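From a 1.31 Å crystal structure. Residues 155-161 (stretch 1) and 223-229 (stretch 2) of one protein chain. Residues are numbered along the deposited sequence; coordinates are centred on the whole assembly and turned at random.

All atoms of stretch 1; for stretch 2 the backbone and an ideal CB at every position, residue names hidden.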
# COMPACT_ATOMS: atom_id res chain seq x y z
N ILE A 155 -3.07 -10.83 15.50
CA ILE A 155 -2.82 -11.32 14.15
C ILE A 155 -2.69 -12.84 14.27
O ILE A 155 -1.79 -13.33 14.97
CB ILE A 155 -1.51 -10.75 13.56
CG1 ILE A 155 -1.53 -9.21 13.51
CG2 ILE A 155 -1.26 -11.33 12.18
CD1 ILE A 155 -0.16 -8.59 13.37
N TRP A 156 -3.60 -13.56 13.62
CA TRP A 156 -3.64 -15.02 13.63
C TRP A 156 -3.17 -15.57 12.32
O TRP A 156 -3.40 -14.99 11.25
CB TRP A 156 -5.05 -15.51 13.83
CG TRP A 156 -5.75 -15.03 15.07
CD1 TRP A 156 -6.49 -13.87 15.24
CD2 TRP A 156 -5.81 -15.73 16.35
NE1 TRP A 156 -7.00 -13.81 16.51
CE2 TRP A 156 -6.63 -14.89 17.23
CE3 TRP A 156 -5.30 -16.93 16.84
CZ2 TRP A 156 -6.91 -15.25 18.54
CZ3 TRP A 156 -5.59 -17.29 18.16
CH2 TRP A 156 -6.37 -16.46 18.99
N GLY A 157 -2.55 -16.75 12.36
CA GLY A 157 -2.15 -17.43 11.14
C GLY A 157 -1.59 -18.80 11.46
O GLY A 157 -1.32 -19.12 12.61
N LEU A 158 -1.42 -19.60 10.42
CA LEU A 158 -0.64 -20.82 10.54
C LEU A 158 0.84 -20.45 10.74
O LEU A 158 1.23 -19.31 10.47
CB LEU A 158 -0.83 -21.68 9.29
CG LEU A 158 -2.23 -22.27 9.05
CD1 LEU A 158 -2.25 -23.07 7.76
CD2 LEU A 158 -2.71 -23.11 10.23
N PRO A 159 1.67 -21.40 11.22
CA PRO A 159 3.08 -21.07 11.45
C PRO A 159 3.84 -20.51 10.24
O PRO A 159 4.68 -19.63 10.42
CB PRO A 159 3.68 -22.41 11.89
CG PRO A 159 2.54 -23.11 12.54
CD PRO A 159 1.32 -22.74 11.73
N HIS A 160 3.53 -20.96 9.03
CA HIS A 160 4.25 -20.44 7.84
C HIS A 160 4.07 -18.95 7.66
O HIS A 160 4.88 -18.28 7.03
CB HIS A 160 3.86 -21.20 6.57
CG HIS A 160 2.50 -20.83 6.03
ND1 HIS A 160 1.40 -21.55 6.28
CD2 HIS A 160 2.10 -19.77 5.21
CE1 HIS A 160 0.34 -20.99 5.67
NE2 HIS A 160 0.77 -19.89 5.02
N THR A 161 2.98 -18.43 8.22
CA THR A 161 2.70 -17.00 8.21
C THR A 161 3.29 -16.32 9.44
O THR A 161 4.04 -15.36 9.32
CB THR A 161 1.19 -16.76 8.14
OG1 THR A 161 0.70 -17.25 6.89
CG2 THR A 161 0.86 -15.28 8.26
N UNK A 223 5.86 -22.53 -1.18
CA UNK A 223 5.29 -21.31 -0.60
C UNK A 223 3.86 -21.65 -0.25
O UNK A 223 3.06 -21.96 -1.13
CB UNK A 223 5.37 -20.11 -1.55
N UNK A 224 3.53 -21.60 1.03
CA UNK A 224 2.20 -22.00 1.48
C UNK A 224 1.25 -20.82 1.64
O UNK A 224 1.65 -19.67 1.80
CB UNK A 224 2.31 -22.75 2.81
N UNK A 225 -0.03 -21.16 1.59
CA UNK A 225 -1.09 -20.21 1.86
C UNK A 225 -2.15 -20.89 2.73
O UNK A 225 -1.92 -22.02 3.21
CB UNK A 225 -1.70 -19.68 0.56
N UNK A 226 -3.28 -20.23 2.94
CA UNK A 226 -4.30 -20.72 3.87
C UNK A 226 -5.68 -20.45 3.30
O UNK A 226 -5.91 -19.40 2.70
CB UNK A 226 -4.15 -20.07 5.24
N UNK A 227 -6.58 -21.41 3.51
CA UNK A 227 -8.01 -21.21 3.34
C UNK A 227 -8.63 -21.17 4.74
O UNK A 227 -8.28 -22.00 5.60
CB UNK A 227 -8.63 -22.31 2.48
N UNK A 228 -9.52 -20.22 4.97
CA UNK A 228 -10.24 -20.14 6.24
C UNK A 228 -11.71 -20.42 6.07
O UNK A 228 -12.38 -19.79 5.24
CB UNK A 228 -10.05 -18.76 6.88
N UNK A 229 -12.23 -21.36 6.86
CA UNK A 229 -13.67 -21.54 7.00
C UNK A 229 -14.14 -20.78 8.24
O UNK A 229 -13.58 -20.95 9.32
CB UNK A 229 -14.03 -23.02 7.09

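Stretch 2 runs extended throughout, so its CA-to-CB bonds alternate sides, and stretch 1 runs roughly antiparallel to it: Leu158 lies nearest position 226 and His160 nearest position 224.

Position 223 points away, and its ideal CB finds nothing of stretch 1 within 5.5 Å. The contact sets no demand here beyond tolerance of a strand, which β-branched residues meet well. The deposited residue is Val223.

Position 224 points toward the His160 ring, its ideal CB 3.8 Å from His160 CG. A CB so close to a ring asks mainly for a methylene or methyl group to lie on it; what follows beyond CB needs a way out, and many residues could comply. The residue is Tyr224. Its CB sits 3.7 Å from the centroid of the His160 ring and almost on the ring normal, a CH-pi contact, while chi1 in m leads the phenol away from stretch 1. The backbone serves too: Tyr224 O is 3.3 Å from His160 NE2, but the angle is too poor for a hydrogen bond.

Position 225 points away, with its ideal CB 5.1 Å from His160 NE2, so stretch 1 leaves the side chain largely free. It is Ser225, whose hydroxyl is bonded elsewhere in the structure; what stretch 1 meets is its backbone, Ser225 O lying 3.5 Å from His160 CE1.

Position 226 points into the space between Leu158 and His160, its ideal CB 4.4 Å from Leu158 CD1 and 4.6 Å from His160 CE1. Valine could fill the gap. The Leu158 amide and the Thr161 hydroxyl lie too far off for a direct bond, but a hydroxyl on serine or threonine could meet them through a water. Thr226 is found. Its OG1 lies 3.4 Å from His160 CE1, near the plane of that ring, and 3.9 Å from Leu158 CD1. One water joins the strand to the start of the helix: it donates to Thr226 OG1 at 2.8 Å, accepts from Leu158 N at 2.9 Å and hydrogen-bonds Thr161 OG1 at 2.8 Å.

Position 227 points away; with nothing of stretch 1 near its ideal CB, many strand-tolerant side chains would do. It holds Phe227.

Position 228 points sideways, with nothing of stretch 1 within 5.5 Å of its ideal CB. Only a long side chain could return to the backbone around Gly157, where an aromatic or a long flexible chain might suit. Tyr228 does so, its OH ending 3.6 Å from Gly157 CA and 3.7 Å from Trp156 O, contacts without a hydrogen bond.

Position 229 is out of reach, so any strand-tolerant residue would suit; Ile229 continues the strand.

Stretch 2, residues 223-229: VYSTFYI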
# COMPACT_ATOMS: atom_id res chain seq x y z
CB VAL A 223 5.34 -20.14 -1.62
CG1 VAL A 223 4.57 -18.92 -1.10
CG2 VAL A 223 6.79 -19.78 -1.93
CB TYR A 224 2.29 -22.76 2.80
CG TYR A 224 3.02 -24.08 2.67
CD1 TYR A 224 2.50 -25.09 1.87
CD2 TYR A 224 4.22 -24.30 3.34
CE1 TYR A 224 3.17 -26.31 1.74
CE2 TYR A 224 4.90 -25.51 3.22
CZ TYR A 224 4.37 -26.50 2.42
OH TYR A 224 5.04 -27.70 2.30
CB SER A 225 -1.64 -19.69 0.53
OG SER A 225 -2.62 -18.68 0.69
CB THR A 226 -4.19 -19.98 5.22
OG1 THR A 226 -2.82 -19.87 5.62
CG2 THR A 226 -5.00 -20.68 6.33
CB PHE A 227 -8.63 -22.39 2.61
CG PHE A 227 -8.43 -22.41 1.10
CD1 PHE A 227 -7.57 -21.55 0.43
CD2 PHE A 227 -9.12 -23.36 0.36
CE1 PHE A 227 -7.43 -21.62 -0.96
CE2 PHE A 227 -8.98 -23.45 -1.02
CZ PHE A 227 -8.14 -22.58 -1.68
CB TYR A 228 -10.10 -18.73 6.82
CG TYR A 228 -8.74 -18.41 7.39
CD1 TYR A 228 -8.35 -18.89 8.64
CD2 TYR A 228 -7.84 -17.59 6.69
CE1 TYR A 228 -7.12 -18.58 9.18
CE2 TYR A 228 -6.60 -17.28 7.22
CZ TYR A 228 -6.24 -17.78 8.46
OH TYR A 228 -5.02 -17.50 9.03
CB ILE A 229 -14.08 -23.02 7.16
CG1 ILE A 229 -13.48 -23.87 6.02
CG2 ILE A 229 -15.60 -23.16 7.24
CD1 ILE A 229 -13.73 -25.36 6.15
O HOH W 1 -1.72 -18.47 7.73
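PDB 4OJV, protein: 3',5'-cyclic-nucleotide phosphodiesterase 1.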